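Local atomic coordinates of secreted effector protein sseI (Salmonella enterica subsp. enterica serovar Typhimurium, PDB entry 4G29), a protein that is a secreted virulence factor of Salmonella whose catalytic domain has a papain-like fold and probably works through a nucleophilic cysteine, as in the cysteine protease superfamily. Residues S14-A19 against P112-A117; A19-E24 against K56-I61; A82-K87 against D91-V96. One frame throughout, in Å; residues are numbered along the deposited sequence.

Contact 1: S14-A19 against P112-A117; sequences SDIDAA and PLILSA
The flat groups that touch the other segment are the Asp-15 carboxylate and the Ala-18 peptide; no ring takes part across the contact. At one end the Asp-15 carboxylate brings OD2 to 4.4 Å from Ser-116 CB, a loose approach without a hydrogen bond. At the other, the peptide carbonyl of Ala-18 turns its O to Ile-114 CD1, 3.7 Å away, again a van der Waals meeting. Between these ends the contact is apolar and centred on Ile-114, both of whose branches are used. CG2 lies anti to the backbone N, leaving CG1 beside that N (chi1 -57°). The methyl CG2 reaches Ala-18 CB at 3.8 Å and also meets Ile-16 CD1, at 3.9 Å. The other branch ends in CD1, which meets the Ala-18 carbonyl O. Ile-16 comes across Ile-114 at about a right angle; its chi1 of 51° sets CG1 between the backbone N and the carbonyl carbon, and CD1 at the end of this branch makes the contact. An inverse gamma turn centred on Asp-17, with Ala-18 N bonded to Ile-16 O at 2.8 Å, leads the chain into helix 18-26. The touching parts run in nearly opposite directions, 163° apart. Asp-17 OD1 caps that helix through Ala-20 N, while Ser-116 begins helix 117-126: its OG accepts from a backbone N of the first turn and its own N bonds to Glu-119 OE1, as in a capping box. Backbone bonds from Ile-114 to Asn-11 and Thr-13 place the N-terminal chain beside strand 113-116. The contact thus lays the entry to helix 18-26 against strand 113-116, one of the two outermost strands of the antiparallel sheet of a papain-like fold.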
ATOM      1  N   SER A  14       7.788 -13.842  -8.498  1.00 36.88           N
ATOM      2  CA  SER A  14       8.640 -15.043  -8.476  1.00 40.02           C
ATOM      3  C   SER A  14      10.099 -14.689  -8.198  1.00 41.25           C
ATOM      4  O   SER A  14      10.898 -15.592  -7.901  1.00 43.11           O
ATOM      5  CB  SER A  14       8.555 -15.793  -9.814  1.00 44.24           C
ATOM      6  OG  SER A  14       7.297 -16.417  -9.891  1.00 47.44           O
ATOM      7  N   ASP A  15      10.416 -13.389  -8.278  1.00 41.40           N
ATOM      8  CA  ASP A  15      11.723 -12.803  -7.917  1.00 42.22           C
ATOM      9  C   ASP A  15      12.141 -13.205  -6.500  1.00 40.90           C
ATOM     10  O   ASP A  15      13.334 -13.354  -6.215  1.00 42.72           O
ATOM     11  CB  ASP A  15      11.687 -11.254  -7.959  1.00 42.05           C
ATOM     12  CG  ASP A  15      11.564 -10.655  -9.375  1.00 48.06           C
ATOM     13  OD1 ASP A  15      11.553 -11.368 -10.413  1.00 50.17           O
ATOM     14  OD2 ASP A  15      11.476  -9.400  -9.436  1.00 52.04           O
ATOM     15  N   ILE A  16      11.156 -13.322  -5.608  1.00 36.38           N
ATOM     16  CA  ILE A  16      11.347 -13.818  -4.226  1.00 35.26           C
ATOM     17  C   ILE A  16      10.305 -14.900  -4.044  1.00 34.62           C
ATOM     18  O   ILE A  16       9.408 -14.993  -4.863  1.00 34.73           O
ATOM     19  CB  ILE A  16      11.179 -12.681  -3.147  1.00 33.51           C
ATOM     20  CG1 ILE A  16       9.879 -11.921  -3.373  1.00 31.11           C
ATOM     21  CG2 ILE A  16      12.443 -11.752  -3.157  1.00 36.02           C
ATOM     22  CD1 ILE A  16       9.441 -11.045  -2.201  1.00 28.40           C
ATOM     23  N   ASP A  17      10.372 -15.700  -2.980  1.00 35.92           N
ATOM     24  CA  ASP A  17       9.357 -16.760  -2.847  1.00 36.45           C
ATOM     25  C   ASP A  17       8.053 -16.201  -2.239  1.00 33.01           C
ATOM     26  O   ASP A  17       7.651 -16.548  -1.116  1.00 33.45           O
ATOM     27  CB  ASP A  17       9.863 -17.974  -2.092  1.00 39.61           C
ATOM     28  CG  ASP A  17       9.037 -19.233  -2.403  1.00 43.22           C
ATOM     29  OD1 ASP A  17       7.879 -19.132  -2.934  1.00 43.60           O
ATOM     30  OD2 ASP A  17       9.547 -20.329  -2.121  1.00 54.46           O
ATOM     31  N   ALA A  18       7.396 -15.331  -3.007  1.00 30.78           N
ATOM     32  CA  ALA A  18       6.193 -14.670  -2.527  1.00 28.73           C
ATOM     33  C   ALA A  18       5.057 -15.639  -2.224  1.00 28.35           C
ATOM     34  O   ALA A  18       4.325 -15.456  -1.245  1.00 27.70           O
ATOM     35  CB  ALA A  18       5.721 -13.610  -3.523  1.00 27.57           C
ATOM     36  N   ALA A  19       4.908 -16.682  -3.038  1.00 30.91           N
ATOM     37  CA  ALA A  19       3.819 -17.631  -2.817  1.00 31.41           C
ATOM     38  C   ALA A  19       4.020 -18.340  -1.479  1.00 30.55           C
ATOM     39  O   ALA A  19       3.080 -18.461  -0.679  1.00 31.10           O
ATOM     40  CB  ALA A  19       3.733 -18.647  -3.959  1.00 33.40           C
ATOM     41  N   PRO A 112      -4.205 -10.474  -2.026  1.00 24.77           N
ATOM     42  CA  PRO A 112      -3.014  -9.911  -1.406  1.00 23.50           C
ATOM     43  C   PRO A 112      -1.851  -9.807  -2.416  1.00 23.61           C
ATOM     44  O   PRO A 112      -1.700 -10.695  -3.268  1.00 24.93           O
ATOM     45  CB  PRO A 112      -2.667 -10.933  -0.336  1.00 24.67           C
ATOM     46  CG  PRO A 112      -3.450 -12.157  -0.673  1.00 24.62           C
ATOM     47  CD  PRO A 112      -4.640 -11.716  -1.370  1.00 25.47           C
ATOM     48  N   LEU A 113      -1.063  -8.748  -2.307  1.00 22.08           N
ATOM     49  CA  LEU A 113       0.063  -8.524  -3.217  1.00 21.78           C
ATOM     50  C   LEU A 113       1.369  -8.684  -2.447  1.00 21.52           C
ATOM     51  O   LEU A 113       1.524  -8.154  -1.384  1.00 21.17           O
ATOM     52  CB  LEU A 113       0.033  -7.089  -3.770  1.00 21.29           C
ATOM     53  CG  LEU A 113      -1.249  -6.643  -4.460  1.00 22.43           C
ATOM     54  CD1 LEU A 113      -1.152  -5.146  -4.820  1.00 20.79           C
ATOM     55  CD2 LEU A 113      -1.608  -7.570  -5.631  1.00 22.87           C
ATOM     56  N   ILE A 114       2.310  -9.407  -3.049  1.00 21.09           N
ATOM     57  CA  ILE A 114       3.725  -9.351  -2.634  1.00 21.00           C
ATOM     58  C   ILE A 114       4.502  -9.249  -3.960  1.00 21.33           C
ATOM     59  O   ILE A 114       4.595 -10.224  -4.727  1.00 23.00           O
ATOM     60  CB  ILE A 114       4.145 -10.588  -1.838  1.00 22.25           C
ATOM     61  CG1 ILE A 114       3.261 -10.800  -0.605  1.00 21.44           C
ATOM     62  CG2 ILE A 114       5.670 -10.480  -1.381  1.00 24.53           C
ATOM     63  CD1 ILE A 114       3.554 -12.111   0.144  1.00 23.56           C
ATOM     64  N   LEU A 115       5.037  -8.066  -4.225  1.00 21.51           N
ATOM     65  CA  LEU A 115       5.525  -7.702  -5.526  1.00 22.42           C
ATOM     66  C   LEU A 115       6.802  -6.920  -5.427  1.00 22.11           C
ATOM     67  O   LEU A 115       7.074  -6.336  -4.406  1.00 22.53           O
ATOM     68  CB  LEU A 115       4.522  -6.838  -6.283  1.00 22.05           C
ATOM     69  CG  LEU A 115       3.186  -7.480  -6.719  1.00 23.16           C
ATOM     70  CD1 LEU A 115       2.252  -6.445  -7.242  1.00 24.04           C
ATOM     71  CD2 LEU A 115       3.498  -8.529  -7.824  1.00 26.33           C
ATOM     72  N   SER A 116       7.587  -6.844  -6.503  1.00 21.94           N
ATOM     73  CA  SER A 116       8.649  -5.826  -6.476  1.00 23.71           C
ATOM     74  C   SER A 116       8.028  -4.430  -6.403  1.00 22.77           C
ATOM     75  O   SER A 116       6.840  -4.245  -6.703  1.00 23.86           O
ATOM     76  CB  SER A 116       9.547  -5.895  -7.702  1.00 26.02           C
ATOM     77  OG  SER A 116       8.905  -5.331  -8.851  1.00 27.11           O
ATOM     78  N   ALA A 117       8.813  -3.429  -6.020  1.00 24.28           N
ATOM     79  CA  ALA A 117       8.258  -2.080  -5.915  1.00 23.43           C
ATOM     80  C   ALA A 117       7.754  -1.636  -7.280  1.00 24.52           C
ATOM     81  O   ALA A 117       6.729  -0.995  -7.372  1.00 23.53           O
ATOM     82  CB  ALA A 117       9.276  -1.096  -5.404  1.00 25.89           C
TER

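Contact 2: A19-E24 against K56-I61; sequences AAYLEE and KGFDNI
Tyr-21 and Lys-56 have the nearest alpha carbons of the two segments, yet these stand 9.0 Å apart, so side chains alone bridge the gap between helical residues 19-24 and the chain at 56-61. Glu-24 N bonds to Ala-20 O in regular helix, and Tyr-21 and Glu-24, three residues apart and so about one turn, both direct their side chains at the other segment. Facing them, Gly-57 takes a positive phi of 91° and forms a Schellman motif that ends helix 42-55, the helix that precedes the first strand of this papain-like sheet. The two residues on either side of this glycine do the touching. Lys-56, bent at chi2 (-40°), slides past the Tyr-21 ring in the opposite direction, its CG 3.7 Å from Tyr-21 CE1. Beyond the ring its NZ donates to the syn lone pair of Glu-24 OE2, a salt bridge whose 2.5 Å is short enough for the exact length to be doubtful; Glu-24 meets it with an extended chain. Phe-58 receives Tyr-21 CE2 at its ring edge, near the ring plane, 3.9 Å from Phe-58 CE2. The Phe-58 ring also packs edge-to-face with Phe-94 and makes a cation-pi contact with Lys-87.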
ATOM      1  N   ALA A  19       4.908 -16.682  -3.038  1.00 30.91           N
ATOM      2  CA  ALA A  19       3.819 -17.631  -2.817  1.00 31.41           C
ATOM      3  C   ALA A  19       4.020 -18.340  -1.479  1.00 30.55           C
ATOM      4  O   ALA A  19       3.080 -18.461  -0.679  1.00 31.10           O
ATOM      5  CB  ALA A  19       3.733 -18.647  -3.959  1.00 33.40           C
ATOM      6  N   ALA A  20       5.257 -18.731  -1.193  1.00 30.87           N
ATOM      7  CA  ALA A  20       5.574 -19.368   0.088  1.00 31.60           C
ATOM      8  C   ALA A  20       5.365 -18.431   1.271  1.00 29.82           C
ATOM      9  O   ALA A  20       4.851 -18.847   2.318  1.00 28.53           O
ATOM     10  CB  ALA A  20       6.977 -19.880   0.122  1.00 33.43           C
ATOM     11  N   TYR A  21       5.804 -17.184   1.119  1.00 28.21           N
ATOM     12  CA  TYR A  21       5.603 -16.184   2.146  1.00 26.40           C
ATOM     13  C   TYR A  21       4.127 -15.942   2.444  1.00 25.16           C
ATOM     14  O   TYR A  21       3.742 -15.837   3.607  1.00 25.37           O
ATOM     15  CB  TYR A  21       6.267 -14.859   1.732  1.00 25.75           C
ATOM     16  CG  TYR A  21       7.785 -14.894   1.693  1.00 25.71           C
ATOM     17  CD1 TYR A  21       8.549 -15.741   2.534  1.00 28.19           C
ATOM     18  CD2 TYR A  21       8.474 -14.053   0.863  1.00 28.18           C
ATOM     19  CE1 TYR A  21       9.963 -15.735   2.509  1.00 29.79           C
ATOM     20  CE2 TYR A  21       9.873 -14.036   0.846  1.00 29.53           C
ATOM     21  CZ  TYR A  21      10.598 -14.893   1.659  1.00 30.81           C
ATOM     22  OH  TYR A  21      11.964 -14.866   1.619  1.00 33.64           O
ATOM     23  N   LEU A  22       3.294 -15.865   1.402  1.00 25.41           N
ATOM     24  CA  LEU A  22       1.850 -15.707   1.630  1.00 24.56           C
ATOM     25  C   LEU A  22       1.264 -16.896   2.399  1.00 26.10           C
ATOM     26  O   LEU A  22       0.504 -16.734   3.343  1.00 25.30           O
ATOM     27  CB  LEU A  22       1.093 -15.449   0.346  1.00 26.05           C
ATOM     28  CG  LEU A  22      -0.419 -15.172   0.470  1.00 25.62           C
ATOM     29  CD1 LEU A  22      -0.661 -13.888   1.340  1.00 23.93           C
ATOM     30  CD2 LEU A  22      -1.072 -15.064  -0.894  1.00 28.03           C
ATOM     31  N   GLU A  23       1.647 -18.107   2.028  1.00 27.79           N
ATOM     32  CA  GLU A  23       1.192 -19.270   2.771  1.00 30.24           C
ATOM     33  C   GLU A  23       1.604 -19.251   4.233  1.00 28.48           C
ATOM     34  O   GLU A  23       0.829 -19.634   5.137  1.00 26.66           O
ATOM     35  CB  GLU A  23       1.745 -20.535   2.101  1.00 33.32           C
ATOM     36  CG  GLU A  23       1.041 -20.848   0.803  1.00 40.06           C
ATOM     37  CD  GLU A  23      -0.482 -20.901   0.962  1.00 48.12           C
ATOM     38  OE1 GLU A  23      -0.968 -21.547   1.937  1.00 51.35           O
ATOM     39  OE2 GLU A  23      -1.181 -20.283   0.108  1.00 53.95           O
ATOM     40  N   GLU A  24       2.848 -18.844   4.471  1.00 28.38           N
ATOM     41  CA  GLU A  24       3.373 -18.788   5.821  1.00 29.23           C
ATOM     42  C   GLU A  24       2.623 -17.736   6.660  1.00 26.65           C
ATOM     43  O   GLU A  24       2.243 -17.986   7.801  1.00 25.88           O
ATOM     44  CB  GLU A  24       4.859 -18.485   5.711  1.00 30.71           C
ATOM     45  CG  GLU A  24       5.650 -18.799   6.879  1.00 35.91           C
ATOM     46  CD  GLU A  24       7.134 -18.607   6.617  1.00 38.49           C
ATOM     47  OE1 GLU A  24       7.575 -18.483   5.417  1.00 38.56           O
ATOM     48  OE2 GLU A  24       7.835 -18.575   7.656  1.00 43.94           O
ATOM     49  N   LYS A  56      12.607 -12.790   7.793  1.00 30.54           N
ATOM     50  CA  LYS A  56      12.944 -13.427   6.553  1.00 32.51           C
ATOM     51  C   LYS A  56      14.222 -12.869   5.928  1.00 33.72           C
ATOM     52  O   LYS A  56      14.665 -13.394   4.892  1.00 35.58           O
ATOM     53  CB  LYS A  56      11.776 -13.379   5.581  1.00 32.65           C
ATOM     54  CG  LYS A  56      10.579 -14.272   5.901  1.00 31.81           C
ATOM     55  CD  LYS A  56      10.995 -15.647   6.424  1.00 34.38           C
ATOM     56  CE  LYS A  56       9.844 -16.460   6.918  1.00 34.86           C
ATOM     57  NZ  LYS A  56      10.244 -17.812   7.486  1.00 39.18           N
ATOM     58  N   GLY A  57      14.824 -11.842   6.540  1.00 32.63           N
ATOM     59  CA  GLY A  57      16.070 -11.239   6.033  1.00 33.71           C
ATOM     60  C   GLY A  57      15.897 -10.066   5.065  1.00 32.39           C
ATOM     61  O   GLY A  57      16.854  -9.717   4.360  1.00 32.54           O
ATOM     62  N   PHE A  58      14.706  -9.445   5.037  1.00 29.12           N
ATOM     63  CA  PHE A  58      14.536  -8.170   4.342  1.00 27.87           C
ATOM     64  C   PHE A  58      15.120  -7.122   5.278  1.00 28.40           C
ATOM     65  O   PHE A  58      15.032  -7.269   6.501  1.00 30.92           O
ATOM     66  CB  PHE A  58      13.058  -7.854   4.062  1.00 25.89           C
ATOM     67  CG  PHE A  58      12.450  -8.727   3.021  1.00 25.53           C
ATOM     68  CD1 PHE A  58      12.349  -8.282   1.705  1.00 26.82           C
ATOM     69  CD2 PHE A  58      11.970  -9.970   3.335  1.00 25.28           C
ATOM     70  CE1 PHE A  58      11.815  -9.066   0.743  1.00 28.97           C
ATOM     71  CE2 PHE A  58      11.445 -10.782   2.371  1.00 26.96           C
ATOM     72  CZ  PHE A  58      11.337 -10.328   1.073  1.00 30.32           C
ATOM     73  N   ASP A  59      15.748  -6.087   4.750  1.00 28.83           N
ATOM     74  CA  ASP A  59      16.133  -4.966   5.621  1.00 28.69           C
ATOM     75  C   ASP A  59      15.703  -3.612   5.015  1.00 27.00           C
ATOM     76  O   ASP A  59      14.924  -3.559   4.038  1.00 26.09           O
ATOM     77  CB  ASP A  59      17.614  -5.028   5.979  1.00 31.88           C
ATOM     78  CG  ASP A  59      18.491  -4.916   4.800  1.00 34.61           C
ATOM     79  OD1 ASP A  59      18.006  -4.554   3.730  1.00 33.10           O
ATOM     80  OD2 ASP A  59      19.734  -5.168   4.925  1.00 40.70           O
ATOM     81  N   ASN A  60      16.129  -2.527   5.655  1.00 25.94           N
ATOM     82  CA  ASN A  60      15.655  -1.199   5.283  1.00 25.34           C
ATOM     83  C   ASN A  60      14.120  -1.219   5.116  1.00 22.47           C
ATOM     84  O   ASN A  60      13.581  -0.817   4.099  1.00 22.07           O
ATOM     85  CB  ASN A  60      16.291  -0.662   4.017  1.00 27.41           C
ATOM     86  CG  ASN A  60      15.979   0.807   3.808  1.00 27.57           C
ATOM     87  OD1 ASN A  60      15.642   1.497   4.756  1.00 28.97           O
ATOM     88  ND2 ASN A  60      16.019   1.264   2.575  1.00 27.35           N
ATOM     89  N   ILE A  61      13.454  -1.640   6.180  1.00 21.33           N
ATOM     90  CA  ILE A  61      12.007  -1.754   6.193  1.00 22.04           C
ATOM     91  C   ILE A  61      11.412  -0.350   6.345  1.00 21.28           C
ATOM     92  O   ILE A  61      11.833   0.437   7.182  1.00 22.06           O
ATOM     93  CB  ILE A  61      11.503  -2.653   7.332  1.00 23.15           C
ATOM     94  CG1 ILE A  61      12.166  -4.047   7.257  1.00 29.01           C
ATOM     95  CG2 ILE A  61       9.959  -2.663   7.340  1.00 23.79           C
ATOM     96  CD1 ILE A  61      11.668  -4.872   6.212  1.00 33.64           C
TER

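Contact 3: A82-K87 against D91-V96; sequences AVVGNK and DYVFDV
Residues Ala-82 to Lys-87 and Asp-91 to Val-96 pair as the two arms of an antiparallel beta hairpin, strands 78-87 and 90-95, inside the sheet of the papain-like fold. The short strand axes approach to 4.5 Å, with N-to-C directions 149° apart. Two hydrogen-bonded pairs, Val-83 with Phe-94 and Gly-85 with Tyr-92, give four backbone bonds; Val-83 N reaches Phe-94 O at 3.0 Å, and Tyr-92 N reaches Gly-85 O at 2.8 Å, each with an N-H...O angle of 170°. The non-hydrogen-bonded pairs are Val-84 with Val-93 and Asn-86 with Asp-91. On the face bearing Val-83 and Phe-94, both side chains pack against Val-49 and Met-53 of helix 42-55. The other face carries Val-84 and Val-93, and there Asp-91 OD2 forms a salt bridge with Arg-62 of strand 61-69, across strand 78-87. Near the end of strand 90-95, Ala-82 CB sits 3.6 Å from Val-93 CG1 and also touches Asp-95 CB. The Asp-95 carboxylate is held by His-80 NE2 at OD1, and by Tyr-124 OH and Trp-120 NE1 at OD2; Cys-42, His-80 and Asp-95 resemble a cysteine-protease triad, so this arm probably supplies its acid. At the opposite end, Tyr-92 CE2 lies 4.0 Å from Lys-87 CB, and the Lys-87 carbonyl O comes at the ring edge, in its plane. A water in that same plane donates to Lys-87 O at 2.6 Å and hydrogen-bonds Tyr-92 OH at 2.8 Å.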
ATOM      1  N   ALA A  82       1.155  -0.102   3.232  1.00 16.38           N
ATOM      2  CA  ALA A  82       1.863  -1.296   2.833  1.00 17.35           C
ATOM      3  C   ALA A  82       3.250  -1.264   3.513  1.00 17.06           C
ATOM      4  O   ALA A  82       3.620  -0.244   4.084  1.00 18.48           O
ATOM      5  CB  ALA A  82       2.014  -1.378   1.283  1.00 18.73           C
ATOM      6  N   VAL A  83       4.015  -2.318   3.351  1.00 17.42           N
ATOM      7  CA  VAL A  83       5.378  -2.375   3.941  1.00 17.35           C
ATOM      8  C   VAL A  83       6.384  -2.688   2.836  1.00 17.63           C
ATOM      9  O   VAL A  83       6.128  -3.542   1.986  1.00 17.59           O
ATOM     10  CB  VAL A  83       5.449  -3.387   5.117  1.00 18.41           C
ATOM     11  CG1 VAL A  83       6.772  -3.305   5.842  1.00 20.04           C
ATOM     12  CG2 VAL A  83       4.282  -3.180   6.136  1.00 19.45           C
ATOM     13  N   VAL A  84       7.498  -1.963   2.834  1.00 19.03           N
ATOM     14  CA  VAL A  84       8.514  -2.064   1.795  1.00 19.18           C
ATOM     15  C   VAL A  84       9.820  -2.526   2.436  1.00 20.59           C
ATOM     16  O   VAL A  84      10.192  -2.097   3.552  1.00 19.52           O
ATOM     17  CB  VAL A  84       8.796  -0.685   1.168  1.00 19.26           C
ATOM     18  CG1 VAL A  84       9.605  -0.838  -0.109  1.00 19.05           C
ATOM     19  CG2 VAL A  84       7.537   0.108   0.988  1.00 22.78           C
ATOM     20  N   GLY A  85      10.543  -3.391   1.740  1.00 21.16           N
ATOM     21  CA  GLY A  85      11.845  -3.828   2.240  1.00 22.85           C
ATOM     22  C   GLY A  85      12.783  -4.234   1.124  1.00 23.52           C
ATOM     23  O   GLY A  85      12.357  -4.628   0.029  1.00 21.54           O
ATOM     24  N   ASN A  86      14.066  -4.109   1.429  1.00 25.27           N
ATOM     25  CA  ASN A  86      15.135  -4.449   0.527  1.00 27.88           C
ATOM     26  C   ASN A  86      15.523  -5.912   0.668  1.00 28.99           C
ATOM     27  O   ASN A  86      15.661  -6.420   1.769  1.00 28.78           O
ATOM     28  CB  ASN A  86      16.378  -3.613   0.835  1.00 30.52           C
ATOM     29  CG  ASN A  86      17.640  -4.132   0.113  1.00 34.34           C
ATOM     30  OD1 ASN A  86      18.561  -4.696   0.730  1.00 41.13           O
ATOM     31  ND2 ASN A  86      17.675  -3.955  -1.190  1.00 35.37           N
ATOM     32  N   LYS A  87      15.755  -6.562  -0.459  1.00 32.12           N
ATOM     33  CA  LYS A  87      16.346  -7.879  -0.442  1.00 34.50           C
ATOM     34  C   LYS A  87      17.276  -7.950  -1.641  1.00 36.54           C
ATOM     35  O   LYS A  87      16.833  -7.898  -2.783  1.00 35.46           O
ATOM     36  CB  LYS A  87      15.237  -8.918  -0.525  1.00 34.61           C
ATOM     37  CG  LYS A  87      15.697 -10.352  -0.500  1.00 39.78           C
ATOM     38  CD  LYS A  87      15.392 -11.057   0.805  1.00 44.97           C
ATOM     39  CE  LYS A  87      15.914 -12.499   0.714  1.00 48.57           C
ATOM     40  NZ  LYS A  87      15.873 -13.180   2.003  1.00 52.00           N
ATOM     41  N   ASP A  91      13.894  -3.485  -3.887  1.00 26.84           N
ATOM     42  CA  ASP A  91      12.745  -3.277  -2.986  1.00 23.94           C
ATOM     43  C   ASP A  91      11.566  -4.166  -3.367  1.00 22.78           C
ATOM     44  O   ASP A  91      11.248  -4.325  -4.542  1.00 24.89           O
ATOM     45  CB  ASP A  91      12.320  -1.821  -3.024  1.00 24.77           C
ATOM     46  CG  ASP A  91      13.206  -0.902  -2.143  1.00 27.47           C
ATOM     47  OD1 ASP A  91      14.052  -1.414  -1.381  1.00 28.85           O
ATOM     48  OD2 ASP A  91      13.035   0.358  -2.210  1.00 30.21           O
ATOM     49  N   TYR A  92      10.926  -4.741  -2.343  1.00 20.60           N
ATOM     50  CA  TYR A  92       9.653  -5.453  -2.463  1.00 19.65           C
ATOM     51  C   TYR A  92       8.591  -4.825  -1.538  1.00 19.12           C
ATOM     52  O   TYR A  92       8.906  -4.323  -0.465  1.00 19.20           O
ATOM     53  CB  TYR A  92       9.896  -6.938  -2.114  1.00 21.07           C
ATOM     54  CG  TYR A  92      10.840  -7.559  -3.104  1.00 20.88           C
ATOM     55  CD1 TYR A  92      10.377  -8.094  -4.305  1.00 24.96           C
ATOM     56  CD2 TYR A  92      12.206  -7.492  -2.899  1.00 26.89           C
ATOM     57  CE1 TYR A  92      11.259  -8.650  -5.213  1.00 26.46           C
ATOM     58  CE2 TYR A  92      13.075  -8.012  -3.794  1.00 26.12           C
ATOM     59  CZ  TYR A  92      12.595  -8.589  -4.962  1.00 27.55           C
ATOM     60  OH  TYR A  92      13.464  -9.134  -5.898  1.00 34.25           O
ATOM     61  N   VAL A  93       7.358  -4.856  -1.995  1.00 19.48           N
ATOM     62  CA  VAL A  93       6.229  -4.329  -1.264  1.00 18.96           C
ATOM     63  C   VAL A  93       5.340  -5.508  -0.908  1.00 17.76           C
ATOM     64  O   VAL A  93       4.904  -6.245  -1.778  1.00 20.45           O
ATOM     65  CB  VAL A  93       5.449  -3.304  -2.058  1.00 18.25           C
ATOM     66  CG1 VAL A  93       4.349  -2.684  -1.193  1.00 19.05           C
ATOM     67  CG2 VAL A  93       6.400  -2.187  -2.572  1.00 19.17           C
ATOM     68  N   PHE A  94       5.131  -5.690   0.390  1.00 18.34           N
ATOM     69  CA  PHE A  94       4.110  -6.580   0.928  1.00 18.06           C
ATOM     70  C   PHE A  94       2.864  -5.732   1.181  1.00 17.92           C
ATOM     71  O   PHE A  94       2.854  -4.800   2.031  1.00 17.57           O
ATOM     72  CB  PHE A  94       4.607  -7.233   2.213  1.00 17.68           C
ATOM     73  CG  PHE A  94       5.557  -8.390   2.024  1.00 20.86           C
ATOM     74  CD1 PHE A  94       6.812  -8.223   1.448  1.00 23.31           C
ATOM     75  CD2 PHE A  94       5.249  -9.633   2.597  1.00 25.27           C
ATOM     76  CE1 PHE A  94       7.718  -9.314   1.333  1.00 28.03           C
ATOM     77  CE2 PHE A  94       6.110 -10.667   2.528  1.00 23.82           C
ATOM     78  CZ  PHE A  94       7.355 -10.539   1.861  1.00 28.55           C
ATOM     79  N   ASP A  95       1.808  -6.038   0.445  1.00 17.89           N
ATOM     80  CA  ASP A  95       0.558  -5.313   0.552  1.00 17.62           C
ATOM     81  C   ASP A  95      -0.564  -6.332   0.590  1.00 17.16           C
ATOM     82  O   ASP A  95      -1.321  -6.498  -0.373  1.00 17.64           O
ATOM     83  CB  ASP A  95       0.439  -4.350  -0.644  1.00 18.42           C
ATOM     84  CG  ASP A  95      -0.794  -3.442  -0.596  1.00 19.90           C
ATOM     85  OD1 ASP A  95      -1.580  -3.528   0.356  1.00 18.29           O
ATOM     86  OD2 ASP A  95      -0.943  -2.636  -1.560  1.00 18.64           O
ATOM     87  N   VAL A  96      -0.623  -7.031   1.715  1.00 17.98           N
ATOM     88  CA  VAL A  96      -1.501  -8.173   1.886  1.00 18.27           C
ATOM     89  C   VAL A  96      -2.984  -7.817   2.151  1.00 20.01           C
ATOM     90  O   VAL A  96      -3.799  -8.714   2.264  1.00 21.19           O
ATOM     91  CB  VAL A  96      -0.968  -9.200   2.913  1.00 20.24           C
ATOM     92  CG1 VAL A  96       0.504  -9.630   2.600  1.00 21.49           C
ATOM     93  CG2 VAL A  96      -1.023  -8.676   4.340  1.00 18.27           C
TER
HETATM   94  O   HOH W   1      16.045  -9.438  -4.762  1.00  9.88           O

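The three contacts lie close together: the centre of contact 1 is about 9 Å from that of contact 2, and the centre of contact 3 is about 8 Å from each of theirs. Contacts 1 and 3 share the sheet, since strand 113-116 pairs with strand 90-95; Leu-113 O and Asp-95 N are 2.8 Å apart, a probable hydrogen bond beside the putative triad acid. Contacts 1 and 2 share Ala-19 and helix 18-26, and Ile-16 CD1 meets Phe-58 CZ at 3.9 Å. Contact 2 joins contact 3 through Asp-59 O and Asn-86 N, 2.8 Å apart and probably hydrogen-bonded. The Ile-114 side chain of contact 1 comes close to the possible Cys-42, His-80, Asp-95 triad but makes no contact with it.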